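Local atomic coordinates of putative 4-hydroxybenzoyl-CoA thioesterase (Geobacillus stearothermophilus, PDB entry 2OIW), a protein that is predicted to hydrolyse thioesters, probably of acyl-coenzyme A type, as a hotdog-fold enzyme related to 4-hydroxybenzoyl-CoA thioesterases. Residues Val19-Asn24 / Val63-Tyr68; Thr7-Arg12 / Pro28-Ala33; Ile81-Leu86 / Pro116-Asp121. All blocks are in the same frame, centred on the assembly; numbering follows the deposited sequence. Where two conformers were deposited one is given.

Interaction 1. Residues Val19-Asn24 / Val63-Tyr68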
ATOM      1  N   VAL A  19       1.143 -10.999 -11.392  1.00 20.43           N
ATOM      2  CA  VAL A  19       1.991 -12.190 -11.666  1.00 21.34           C
ATOM      3  C   VAL A  19       1.572 -13.395 -10.796  1.00 22.48           C
ATOM      4  O   VAL A  19       1.927 -14.535 -11.107  1.00 23.91           O
ATOM      5  CB  VAL A  19       3.527 -11.880 -11.536  1.00 20.66           C
ATOM      6  CG1 VAL A  19       4.387 -12.991 -12.123  1.00 22.39           C
ATOM      7  CG2 VAL A  19       3.849 -10.612 -12.273  1.00 21.73           C
ATOM      8  N   GLY A  20       0.805 -13.148  -9.724  1.00 21.99           N
ATOM      9  CA  GLY A  20       0.278 -14.230  -8.886  1.00 21.31           C
ATOM     10  C   GLY A  20       1.075 -14.524  -7.617  1.00 20.81           C
ATOM     11  O   GLY A  20       0.696 -15.378  -6.818  1.00 21.23           O
ATOM     12  N   HIS A  21       2.168 -13.804  -7.422  0.50 20.45           N
ATOM     13  CA  HIS A  21       3.001 -13.971  -6.230  0.50 20.25           C
ATOM     14  C   HIS A  21       2.884 -12.710  -5.359  0.50 19.87           C
ATOM     15  O   HIS A  21       2.223 -11.764  -5.747  0.50 19.99           O
ATOM     16  CB  HIS A  21       4.461 -14.199  -6.635  0.50 19.86           C
ATOM     17  CG  HIS A  21       4.655 -15.251  -7.693  0.50 19.58           C
ATOM     18  ND1 HIS A  21       5.617 -15.145  -8.676  0.50 20.38           N
ATOM     19  CD2 HIS A  21       4.030 -16.431  -7.913  0.50 20.11           C
ATOM     20  CE1 HIS A  21       5.583 -16.220  -9.449  0.50 18.63           C
ATOM     21  NE2 HIS A  21       4.630 -17.016  -9.007  0.50 19.03           N
ATOM     22  N   ILE A  22       3.511 -12.709  -4.184  1.00 19.57           N
ATOM     23  CA  ILE A  22       3.631 -11.497  -3.373  1.00 19.44           C
ATOM     24  C   ILE A  22       4.451 -10.481  -4.164  1.00 18.97           C
ATOM     25  O   ILE A  22       5.484 -10.842  -4.736  1.00 20.06           O
ATOM     26  CB  ILE A  22       4.236 -11.787  -1.971  1.00 19.77           C
ATOM     27  CG1 ILE A  22       3.283 -12.689  -1.139  1.00 19.12           C
ATOM     28  CG2 ILE A  22       4.506 -10.494  -1.232  1.00 18.70           C
ATOM     29  CD1 ILE A  22       1.908 -11.982  -0.762  1.00 16.27           C
ATOM     30  N   ASN A  23       3.966  -9.241  -4.237  1.00 19.18           N
ATOM     31  CA  ASN A  23       4.668  -8.167  -4.962  1.00 20.66           C
ATOM     32  C   ASN A  23       5.913  -7.737  -4.185  1.00 21.11           C
ATOM     33  O   ASN A  23       5.928  -7.787  -2.939  1.00 21.86           O
ATOM     34  CB  ASN A  23       3.730  -6.966  -5.235  1.00 20.49           C
ATOM     35  CG  ASN A  23       4.452  -5.779  -5.907  1.00 21.42           C
ATOM     36  OD1 ASN A  23       4.914  -4.844  -5.226  1.00 22.86           O
ATOM     37  ND2 ASN A  23       4.561  -5.814  -7.217  1.00 18.78           N
ATOM     38  N   ASN A  24       6.964  -7.375  -4.919  1.00 20.79           N
ATOM     39  CA  ASN A  24       8.243  -6.973  -4.313  1.00 20.32           C
ATOM     40  C   ASN A  24       8.167  -5.798  -3.311  1.00 20.37           C
ATOM     41  O   ASN A  24       8.952  -5.757  -2.356  1.00 20.05           O
ATOM     42  CB  ASN A  24       9.233  -6.661  -5.426  1.00 21.50           C
ATOM     43  CG  ASN A  24       9.012  -5.285  -6.036  1.00 20.66           C
ATOM     44  OD1 ASN A  24       9.536  -4.311  -5.548  1.00 27.14           O
ATOM     45  ND2 ASN A  24       8.261  -5.211  -7.102  1.00 24.42           N
ATOM     46  N   VAL A  63      14.953 -14.065  -2.856  1.00 19.87           N
ATOM     47  CA  VAL A  63      15.586 -15.383  -3.029  1.00 20.42           C
ATOM     48  C   VAL A  63      14.575 -16.367  -3.621  1.00 20.56           C
ATOM     49  O   VAL A  63      14.869 -17.141  -4.521  1.00 20.93           O
ATOM     50  CB  VAL A  63      16.130 -15.894  -1.629  1.00 20.79           C
ATOM     51  CG1 VAL A  63      16.802 -17.259  -1.721  1.00 21.37           C
ATOM     52  CG2 VAL A  63      17.103 -14.870  -0.999  1.00 20.07           C
ATOM     53  N   ASN A  64      13.356 -16.337  -3.108  1.00 21.11           N
ATOM     54  CA  ASN A  64      12.314 -17.254  -3.572  1.00 21.42           C
ATOM     55  C   ASN A  64      11.001 -16.517  -3.562  1.00 21.27           C
ATOM     56  O   ASN A  64      10.797 -15.674  -2.728  1.00 21.61           O
ATOM     57  CB  ASN A  64      12.218 -18.461  -2.634  1.00 21.45           C
ATOM     58  CG  ASN A  64      13.348 -19.455  -2.839  1.00 24.25           C
ATOM     59  OD1 ASN A  64      13.521 -19.987  -3.932  1.00 26.12           O
ATOM     60  ND2 ASN A  64      14.125 -19.721  -1.776  1.00 26.29           N
ATOM     61  N   GLN A  65      10.088 -16.850  -4.454  1.00 21.47           N
ATOM     62  CA  GLN A  65       8.809 -16.156  -4.458  1.00 22.75           C
ATOM     63  C   GLN A  65       7.940 -16.597  -3.287  1.00 22.83           C
ATOM     64  O   GLN A  65       8.064 -17.721  -2.758  1.00 20.79           O
ATOM     65  CB  GLN A  65       8.067 -16.380  -5.770  1.00 23.39           C
ATOM     66  CG  GLN A  65       8.828 -15.892  -7.008  1.00 27.54           C
ATOM     67  CD  GLN A  65       8.891 -14.364  -7.148  1.00 32.73           C
ATOM     68  OE1 GLN A  65       8.340 -13.615  -6.337  1.00 36.69           O
ATOM     69  NE2 GLN A  65       9.568 -13.903  -8.193  1.00 36.16           N
HETATM   70  N   MSE A  66       7.069 -15.695  -2.874  1.00 22.42           N
HETATM   71  CA  MSE A  66       6.116 -16.031  -1.844  1.00 25.06           C
HETATM   72  C   MSE A  66       4.690 -15.901  -2.361  1.00 23.64           C
HETATM   73  O   MSE A  66       4.442 -15.286  -3.407  1.00 22.82           O
HETATM   74  CB  MSE A  66       6.359 -15.174  -0.604  1.00 24.88           C
HETATM   75  CG  MSE A  66       7.615 -15.594   0.161  1.00 24.81           C
HETATM   76 SE   MSE A  66       7.999 -14.336   1.637  1.00 33.33          SE
HETATM   77  CE  MSE A  66       8.719 -12.846   0.523  1.00 22.41           C
ATOM     78  N   TYR A  67       3.773 -16.499  -1.623  1.00 23.47           N
ATOM     79  CA  TYR A  67       2.405 -16.708  -2.084  1.00 23.86           C
ATOM     80  C   TYR A  67       1.388 -16.262  -1.055  1.00 22.47           C
ATOM     81  O   TYR A  67       1.599 -16.439   0.140  1.00 22.26           O
ATOM     82  CB  TYR A  67       2.206 -18.203  -2.430  1.00 25.21           C
ATOM     83  CG  TYR A  67       3.118 -18.562  -3.579  1.00 28.81           C
ATOM     84  CD1 TYR A  67       2.851 -18.059  -4.862  1.00 31.37           C
ATOM     85  CD2 TYR A  67       4.299 -19.281  -3.375  1.00 29.55           C
ATOM     86  CE1 TYR A  67       3.696 -18.319  -5.931  1.00 32.75           C
ATOM     87  CE2 TYR A  67       5.154 -19.574  -4.448  1.00 32.11           C
ATOM     88  CZ  TYR A  67       4.845 -19.067  -5.728  1.00 32.42           C
ATOM     89  OH  TYR A  67       5.663 -19.290  -6.825  1.00 33.17           O
ATOM     90  N   TYR A  68       0.278 -15.703  -1.524  1.00 20.74           N
ATOM     91  CA  TYR A  68      -0.883 -15.548  -0.659  1.00 20.39           C
ATOM     92  C   TYR A  68      -1.380 -16.947  -0.249  1.00 19.89           C
ATOM     93  O   TYR A  68      -1.373 -17.840  -1.075  1.00 19.68           O
ATOM     94  CB  TYR A  68      -1.993 -14.797  -1.430  1.00 20.09           C
ATOM     95  CG  TYR A  68      -3.329 -14.775  -0.735  1.00 20.04           C
ATOM     96  CD1 TYR A  68      -3.477 -14.119   0.478  1.00 16.37           C
ATOM     97  CD2 TYR A  68      -4.451 -15.395  -1.303  1.00 18.12           C
ATOM     98  CE1 TYR A  68      -4.694 -14.090   1.119  1.00 17.03           C
ATOM     99  CE2 TYR A  68      -5.670 -15.363  -0.673  1.00 18.96           C
ATOM    100  CZ  TYR A  68      -5.777 -14.731   0.553  1.00 17.33           C
ATOM    101  OH  TYR A  68      -6.980 -14.694   1.188  1.00 19.11           O
TER
HETATM  102  O   HOH W   1      -0.076 -16.189  -4.398  1.00 20.09           O
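I22 and M66, a selenomethionine, join two irregular loops through a backbone bond in which I22 N donates to M66 O over 2.8 Å. The bond is nearly straight at the hydrogen (170°), although the donor stands 41° above the plane of the carbonyl. The side chain of I22 then continues across the same residue. Its CB lies 3.8 Å from M66 O, the oxygen that its own amide grips. CG1, set anti to the carbonyl carbon of I22 (chi1 -65°), runs beside the acceptor peptide and comes within 4.0 Å of M66 CB. At the tip, CD1 lies 4.1 Å from Y68 N, one residue further along the 63-68 loop than the Y67 peptide that CG1 passes.

In this hotdog-type fold, residues 19-24 belong to the connection from strand 5-9 to helix 27-34, and residues 63-68 to the one from strand 53-62 to strand 72-81. I22 faces P11 and W30 as well, which carries the apolar packing toward that helix. It also touches T16, which with S14 forms the magnesium site.

A water donates to G20 O at 2.7 Å and accepts from Y68 N at 2.9 Å, so it links two backbone groups that do not meet directly. Q65 reaches over one face of the H21 imidazole, its CB 4.2 Å from the ring centroid in a CH-pi contact, while V19 O stands over the centre of the opposite face. This arrangement holds for one of two deposited conformers of H21, and the same conformer is modelled too close to the Y67 ring for their mutual approach to be trusted. A second subunit closes over this edge, with F111 of that subunit on H21 and V54 of that subunit on Q65.

Interaction 2. Residues Thr7-Arg12 / Pro28-Ala33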
ATOM      1  N   THR A   7       8.192 -12.448  13.936  1.00 21.34           N
ATOM      2  CA  THR A   7       6.918 -11.797  13.679  1.00 20.55           C
ATOM      3  C   THR A   7       6.233 -12.623  12.600  1.00 19.27           C
ATOM      4  O   THR A   7       6.685 -12.643  11.454  1.00 19.03           O
ATOM      5  CB  THR A   7       7.131 -10.314  13.189  1.00 20.71           C
ATOM      6  OG1 THR A   7       7.966  -9.612  14.118  1.00 22.78           O
ATOM      7  CG2 THR A   7       5.813  -9.552  13.072  1.00 18.42           C
ATOM      8  N   VAL A   8       5.167 -13.316  12.970  1.00 18.90           N
ATOM      9  CA  VAL A   8       4.320 -14.060  12.015  1.00 18.14           C
ATOM     10  C   VAL A   8       3.291 -13.112  11.387  1.00 18.35           C
ATOM     11  O   VAL A   8       2.615 -12.353  12.098  1.00 17.86           O
ATOM     12  CB  VAL A   8       3.573 -15.288  12.680  1.00 18.45           C
ATOM     13  CG1 VAL A   8       2.838 -16.112  11.624  1.00 19.30           C
ATOM     14  CG2 VAL A   8       4.555 -16.193  13.441  1.00 18.75           C
ATOM     15  N   ILE A   9       3.166 -13.184  10.059  1.00 17.41           N
ATOM     16  CA  ILE A   9       2.240 -12.355   9.302  1.00 15.94           C
ATOM     17  C   ILE A   9       1.420 -13.215   8.356  1.00 15.63           C
ATOM     18  O   ILE A   9       1.961 -14.131   7.717  1.00 15.77           O
ATOM     19  CB  ILE A   9       3.034 -11.340   8.474  1.00 16.34           C
ATOM     20  CG1 ILE A   9       3.621 -10.280   9.409  1.00 15.99           C
ATOM     21  CG2 ILE A   9       2.165 -10.728   7.388  1.00 16.03           C
ATOM     22  CD1 ILE A   9       4.599  -9.312   8.784  1.00 16.83           C
ATOM     23  N   THR A  10       0.135 -12.891   8.237  1.00 15.14           N
ATOM     24  CA  THR A  10      -0.760 -13.489   7.248  1.00 14.82           C
ATOM     25  C   THR A  10      -0.812 -12.607   6.009  1.00 15.20           C
ATOM     26  O   THR A  10      -1.304 -11.492   6.093  1.00 15.35           O
ATOM     27  CB  THR A  10      -2.158 -13.625   7.853  1.00 14.63           C
ATOM     28  OG1 THR A  10      -2.076 -14.487   8.991  1.00 15.06           O
ATOM     29  CG2 THR A  10      -3.127 -14.250   6.893  1.00 14.79           C
ATOM     30  N   PRO A  11      -0.284 -13.096   4.860  1.00 15.25           N
ATOM     31  CA  PRO A  11      -0.359 -12.331   3.619  1.00 14.81           C
ATOM     32  C   PRO A  11      -1.801 -12.056   3.187  1.00 15.28           C
ATOM     33  O   PRO A  11      -2.720 -12.818   3.518  1.00 14.88           O
ATOM     34  CB  PRO A  11       0.381 -13.211   2.601  1.00 13.25           C
ATOM     35  CG  PRO A  11       1.279 -14.072   3.472  1.00 14.40           C
ATOM     36  CD  PRO A  11       0.506 -14.339   4.694  1.00 14.65           C
ATOM     37  N   ARG A  12      -1.973 -10.962   2.462  1.00 15.35           N
ATOM     38  CA  ARG A  12      -3.292 -10.434   2.068  1.00 14.80           C
ATOM     39  C   ARG A  12      -3.352 -10.473   0.554  1.00 15.18           C
ATOM     40  O   ARG A  12      -2.302 -10.386  -0.124  1.00 14.78           O
ATOM     41  CB  ARG A  12      -3.438  -8.975   2.555  1.00 15.07           C
ATOM     42  CG  ARG A  12      -3.403  -8.830   4.064  1.00 15.31           C
ATOM     43  CD  ARG A  12      -3.086  -7.405   4.535  1.00 16.35           C
ATOM     44  NE  ARG A  12      -2.933  -7.406   5.989  1.00 15.20           N
ATOM     45  CZ  ARG A  12      -2.526  -6.372   6.723  1.00 15.28           C
ATOM     46  NH1 ARG A  12      -2.223  -5.199   6.156  1.00 15.74           N
ATOM     47  NH2 ARG A  12      -2.401  -6.528   8.028  1.00 14.37           N
ATOM     48  N   PRO A  28       9.550  -4.826   1.845  1.00 16.88           N
ATOM     49  CA  PRO A  28       9.910  -3.805   2.805  1.00 17.09           C
ATOM     50  C   PRO A  28       8.794  -3.505   3.810  1.00 17.48           C
ATOM     51  O   PRO A  28       9.083  -3.028   4.902  1.00 17.31           O
ATOM     52  CB  PRO A  28      10.197  -2.585   1.919  1.00 17.86           C
ATOM     53  CG  PRO A  28      10.643  -3.164   0.644  1.00 17.78           C
ATOM     54  CD  PRO A  28       9.762  -4.363   0.458  1.00 16.20           C
ATOM     55  N   VAL A  29       7.538  -3.778   3.445  1.00 17.21           N
ATOM     56  CA  VAL A  29       6.417  -3.473   4.331  1.00 16.93           C
ATOM     57  C   VAL A  29       6.424  -4.488   5.483  1.00 17.19           C
ATOM     58  O   VAL A  29       6.243  -4.126   6.641  1.00 18.33           O
ATOM     59  CB  VAL A  29       5.058  -3.462   3.590  1.00 16.31           C
ATOM     60  CG1 VAL A  29       3.918  -3.459   4.551  1.00 16.11           C
ATOM     61  CG2 VAL A  29       4.930  -2.234   2.669  1.00 15.60           C
ATOM     62  N   TRP A  30       6.700  -5.739   5.152  1.00 16.84           N
ATOM     63  CA  TRP A  30       6.803  -6.809   6.149  1.00 16.90           C
ATOM     64  C   TRP A  30       8.079  -6.698   7.017  1.00 17.42           C
ATOM     65  O   TRP A  30       8.065  -6.962   8.247  1.00 17.99           O
ATOM     66  CB  TRP A  30       6.788  -8.131   5.367  1.00 16.41           C
ATOM     67  CG  TRP A  30       5.431  -8.477   4.801  1.00 14.60           C
ATOM     68  CD1 TRP A  30       4.236  -7.848   5.044  1.00 11.54           C
ATOM     69  CD2 TRP A  30       5.134  -9.604   3.983  1.00 13.33           C
ATOM     70  NE1 TRP A  30       3.219  -8.497   4.366  1.00 13.60           N
ATOM     71  CE2 TRP A  30       3.753  -9.581   3.717  1.00 13.16           C
ATOM     72  CE3 TRP A  30       5.923 -10.611   3.400  1.00 13.84           C
ATOM     73  CZ2 TRP A  30       3.142 -10.539   2.913  1.00 13.84           C
ATOM     74  CZ3 TRP A  30       5.314 -11.567   2.638  1.00 13.34           C
ATOM     75  CH2 TRP A  30       3.941 -11.529   2.405  1.00 14.25           C
ATOM     76  N   PHE A  31       9.187  -6.309   6.390  1.00 18.12           N
ATOM     77  CA  PHE A  31      10.432  -5.995   7.123  1.00 19.09           C
ATOM     78  C   PHE A  31      10.218  -4.861   8.112  1.00 19.14           C
ATOM     79  O   PHE A  31      10.661  -4.950   9.249  1.00 21.06           O
ATOM     80  CB  PHE A  31      11.582  -5.618   6.164  1.00 18.17           C
ATOM     81  CG  PHE A  31      12.294  -6.806   5.565  1.00 18.84           C
ATOM     82  CD1 PHE A  31      12.509  -7.972   6.309  1.00 19.05           C
ATOM     83  CD2 PHE A  31      12.784  -6.734   4.273  1.00 17.89           C
ATOM     84  CE1 PHE A  31      13.196  -9.051   5.751  1.00 20.15           C
ATOM     85  CE2 PHE A  31      13.464  -7.785   3.704  1.00 18.85           C
ATOM     86  CZ  PHE A  31      13.670  -8.952   4.425  1.00 18.47           C
ATOM     87  N   GLU A  32       9.532  -3.800   7.699  1.00 19.42           N
ATOM     88  CA  GLU A  32       9.240  -2.719   8.660  1.00 19.43           C
ATOM     89  C   GLU A  32       8.326  -3.198   9.798  1.00 18.77           C
ATOM     90  O   GLU A  32       8.466  -2.772  10.944  1.00 18.16           O
ATOM     91  CB  GLU A  32       8.630  -1.495   7.952  1.00 18.70           C
ATOM     92  CG  GLU A  32       8.470  -0.262   8.905  1.00 20.27           C
ATOM     93  CD  GLU A  32       7.664   0.854   8.253  1.00 22.88           C
ATOM     94  OE1 GLU A  32       6.497   0.584   7.915  1.00 25.27           O
ATOM     95  OE2 GLU A  32       8.214   1.964   8.024  1.00 27.28           O
ATOM     96  N   ALA A  33       7.370  -4.071   9.475  1.00 17.91           N
ATOM     97  CA  ALA A  33       6.529  -4.690  10.503  1.00 17.93           C
ATOM     98  C   ALA A  33       7.401  -5.483  11.531  1.00 18.14           C
ATOM     99  O   ALA A  33       7.184  -5.408  12.728  1.00 18.47           O
ATOM    100  CB  ALA A  33       5.456  -5.606   9.827  1.00 17.88           C
TER
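I9 reaches from the end of strand 5-9 onto W30 and A33 of helix 27-34, with both branches on W30 and the longer one on A33 as well. Its CG2 sits over one face of the indole, 4.2 Å from the centroid of the five-membered ring in a CH-pi contact, displaced toward the rim, with W30 NE1 the closest ring atom at 3.9 Å. The CD1 methyl touches both W30 CD1, at 4.0 Å, and A33 CB, at 3.9 Å. At the far end of the same ring system P11 takes over, its CG meeting W30 CH2 at 3.8 Å where the pyrrolidine crosses the indole at about a right angle. W30 CG lies anti to its carbonyl carbon (chi1 -73°), and the indole and I9 together fill the space where the axes of strand 7-9 and helix 28-33 come within 9.7 Å. An alanine at W30 would probably open a gap between strand and helix, leaving I9 CG2 and P11 CG without their aromatic partner.

Contact is looser at the T7 end of the strand. T7 meets the helix through a single long approach, CG2 to A33 O at 4.4 Å. V8 and T10 lie on the exposed side. Inside, V72 backs I9, P11 and W30, so the helix is laid against the curved antiparallel sheet as in the hotdog fold, where a sheet wraps a central helix. R12 leads on to the third subunit, pairing with E15 of that chain.

The side-chain atoms that meet are aliphatic or aromatic, and W30 NE1 turns instead to a weak hydrogen bond with E15 OE2 of its own chain, which implies that shape and burial, rather than directed bonds, set how helix and strand fit.

Interaction 3. Residues Ile81-Leu86 / Pro116-Asp121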
ATOM      1  N   ILE A  81      25.470  -2.457  16.145  1.00 20.07           N
ATOM      2  CA  ILE A  81      25.027  -1.298  16.927  1.00 19.79           C
ATOM      3  C   ILE A  81      26.089  -0.224  16.756  1.00 20.02           C
ATOM      4  O   ILE A  81      27.205  -0.390  17.217  1.00 19.13           O
ATOM      5  CB  ILE A  81      24.850  -1.630  18.435  1.00 20.24           C
ATOM      6  CG1 ILE A  81      23.964  -2.879  18.607  1.00 18.39           C
ATOM      7  CG2 ILE A  81      24.249  -0.421  19.179  1.00 20.71           C
ATOM      8  CD1 ILE A  81      23.921  -3.507  20.025  1.00 19.50           C
ATOM      9  N   GLY A  82      25.760   0.849  16.043  1.00 19.78           N
ATOM     10  CA  GLY A  82      26.734   1.906  15.814  1.00 20.32           C
ATOM     11  C   GLY A  82      26.652   2.947  16.921  1.00 21.10           C
ATOM     12  O   GLY A  82      26.145   2.682  17.997  1.00 21.88           O
ATOM     13  N   ASN A  83      27.133   4.154  16.653  1.00 21.21           N
ATOM     14  CA  ASN A  83      27.050   5.218  17.640  1.00 21.20           C
ATOM     15  C   ASN A  83      25.650   5.805  17.697  1.00 21.04           C
ATOM     16  O   ASN A  83      25.019   5.775  18.737  1.00 20.80           O
ATOM     17  CB  ASN A  83      28.105   6.306  17.368  1.00 20.63           C
ATOM     18  CG  ASN A  83      28.203   7.313  18.488  1.00 21.02           C
ATOM     19  OD1 ASN A  83      28.122   6.966  19.665  1.00 19.87           O
ATOM     20  ND2 ASN A  83      28.392   8.574  18.128  1.00 22.60           N
ATOM     21  N   THR A  84      25.174   6.327  16.564  1.00 21.52           N
ATOM     22  CA  THR A  84      23.855   6.948  16.470  1.00 22.05           C
ATOM     23  C   THR A  84      22.963   6.126  15.542  1.00 22.40           C
ATOM     24  O   THR A  84      21.811   6.507  15.281  1.00 23.04           O
ATOM     25  CB  THR A  84      23.943   8.365  15.864  1.00 21.90           C
ATOM     26  OG1 THR A  84      24.325   8.257  14.489  1.00 22.15           O
ATOM     27  CG2 THR A  84      24.944   9.223  16.610  1.00 21.68           C
ATOM     28  N   SER A  85      23.514   5.025  15.025  1.00 22.02           N
ATOM     29  CA  SER A  85      22.817   4.177  14.066  1.00 22.86           C
ATOM     30  C   SER A  85      22.794   2.723  14.455  1.00 22.68           C
ATOM     31  O   SER A  85      23.491   2.306  15.370  1.00 23.21           O
ATOM     32  CB  SER A  85      23.399   4.326  12.641  1.00 22.32           C
ATOM     33  OG  SER A  85      24.766   3.991  12.617  1.00 22.71           O
ATOM     34  N   LEU A  86      21.968   1.955  13.769  1.00 22.76           N
ATOM     35  CA  LEU A  86      22.033   0.524  13.925  1.00 23.93           C
ATOM     36  C   LEU A  86      21.732  -0.105  12.588  1.00 22.83           C
ATOM     37  O   LEU A  86      21.020   0.463  11.773  1.00 23.60           O
ATOM     38  CB  LEU A  86      21.110   0.037  15.068  1.00 25.59           C
ATOM     39  CG  LEU A  86      19.621  -0.250  14.911  1.00 27.62           C
ATOM     40  CD1 LEU A  86      18.952  -0.293  16.302  1.00 30.42           C
ATOM     41  CD2 LEU A  86      18.935   0.783  14.068  1.00 35.15           C
ATOM     42  N   PRO A 116      21.215  13.653  15.235  1.00 28.84           N
ATOM     43  CA  PRO A 116      21.294  12.229  15.527  1.00 28.03           C
ATOM     44  C   PRO A 116      21.856  12.048  16.922  1.00 27.34           C
ATOM     45  O   PRO A 116      22.685  12.829  17.346  1.00 27.16           O
ATOM     46  CB  PRO A 116      22.280  11.717  14.487  1.00 28.51           C
ATOM     47  CG  PRO A 116      22.204  12.709  13.373  1.00 28.27           C
ATOM     48  CD  PRO A 116      22.080  14.008  14.087  1.00 28.72           C
ATOM     49  N   GLU A 117      21.373  11.046  17.640  1.00 27.19           N
ATOM     50  CA  GLU A 117      21.613  10.920  19.068  1.00 27.31           C
ATOM     51  C   GLU A 117      22.349   9.617  19.318  1.00 27.14           C
ATOM     52  O   GLU A 117      21.882   8.559  18.923  1.00 27.29           O
ATOM     53  CB  GLU A 117      20.274  10.965  19.846  1.00 27.25           C
ATOM     54  CG  GLU A 117      20.366  11.001  21.406  1.00 26.68           C
ATOM     55  CD  GLU A 117      19.059  10.597  22.121  1.00 27.80           C
ATOM     56  OE1 GLU A 117      18.473   9.546  21.795  1.00 27.11           O
ATOM     57  OE2 GLU A 117      18.609  11.328  23.033  1.00 30.28           O
ATOM     58  N   PRO A 118      23.544   9.697  19.902  1.00 27.38           N
ATOM     59  CA  PRO A 118      24.112   8.471  20.441  1.00 27.63           C
ATOM     60  C   PRO A 118      23.062   7.673  21.213  1.00 27.84           C
ATOM     61  O   PRO A 118      22.461   8.176  22.187  1.00 27.46           O
ATOM     62  CB  PRO A 118      25.228   8.981  21.359  1.00 27.15           C
ATOM     63  CG  PRO A 118      25.726  10.212  20.648  1.00 27.49           C
ATOM     64  CD  PRO A 118      24.469  10.843  20.044  1.00 27.31           C
ATOM     65  N   ILE A 119      22.827   6.454  20.738  1.00 27.27           N
ATOM     66  CA  ILE A 119      21.872   5.552  21.344  1.00 27.45           C
ATOM     67  C   ILE A 119      22.125   5.491  22.853  1.00 28.08           C
ATOM     68  O   ILE A 119      23.229   5.189  23.273  1.00 28.01           O
ATOM     69  CB  ILE A 119      22.003   4.158  20.728  1.00 26.98           C
ATOM     70  CG1 ILE A 119      21.780   4.241  19.211  1.00 25.98           C
ATOM     71  CG2 ILE A 119      21.074   3.177  21.424  1.00 26.96           C
ATOM     72  CD1 ILE A 119      21.974   2.930  18.474  1.00 23.24           C
ATOM     73  N   PRO A 120      21.120   5.843  23.676  1.00 28.67           N
ATOM     74  CA  PRO A 120      21.380   5.800  25.127  1.00 29.25           C
ATOM     75  C   PRO A 120      21.774   4.391  25.599  1.00 29.41           C
ATOM     76  O   PRO A 120      21.358   3.388  25.000  1.00 28.80           O
ATOM     77  CB  PRO A 120      20.039   6.238  25.751  1.00 29.20           C
ATOM     78  CG  PRO A 120      19.333   6.998  24.673  1.00 28.92           C
ATOM     79  CD  PRO A 120      19.764   6.329  23.367  1.00 28.96           C
ATOM     80  N   ASP A 121      22.561   4.330  26.669  1.00 30.42           N
ATOM     81  CA  ASP A 121      23.126   3.063  27.136  1.00 31.13           C
ATOM     82  C   ASP A 121      22.082   1.997  27.478  1.00 31.20           C
ATOM     83  O   ASP A 121      22.273   0.816  27.130  1.00 30.73           O
ATOM     84  CB  ASP A 121      24.110   3.279  28.293  1.00 32.27           C
ATOM     85  CG  ASP A 121      25.564   3.281  27.829  1.00 34.65           C
ATOM     86  OD1 ASP A 121      25.909   2.554  26.865  1.00 37.56           O
ATOM     87  OD2 ASP A 121      26.375   3.998  28.446  1.00 38.97           O
TER
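The carboxamide of N83 lies alongside the ring of P118, both pointing the same way, with OD1 3.9 Å from P118 CB and ND2 4.0 Å from P118 CG. The peptide plane of N83 is engaged too: its O accepts I119 N in the plane of the carbonyl at 3.0 Å. The contact joins the turn of the β-hairpin formed by strands 72-81 and 85-94 to the loop that leads into helix 121-128, with P120 at the helix N-cap. G82 N closes the turn on S85 O.

N83 O takes further contacts. P118 CA points a C-H at it, 3.3 Å away, and R124 of the helix binds both this oxygen and G82 O, fixing the turn against the helix. T84 lies side by side with P116, while its CG2 (anti to the carbonyl carbon, chi1 68° for OG1) packs on P118 CD at 3.8 Å. E117 turns away to N108 and N110 on strand 97-110. Among these surface residues I119 is the buried one. Its terminal CD1 makes two contacts, 4.1 Å from I81 CG2 and 3.5 Å from S85 O.

How the interactions relate
Interactions 1 and 2 are neighbours, their centres 13 Å apart, and their segments alternate along the chain (7-12, 19-24, 28-33, 63-68). They also touch: the 19-24 and 63-68 loops meet W30 of helix 27-34 through I22 and M66, while Y68 packs on P11 and R12, and both contacts reach the third subunit. Interaction 3 follows later in sequence, on the other side of the chain's centre, about 26 Å from interaction 2 and 35 Å from interaction 1 between centres. It shares the antiparallel sheet with interaction 2, but no other chain of the assembly touches its segments. The first two contacts thus lie where subunits meet, and the third at a hairpin end of the sheet.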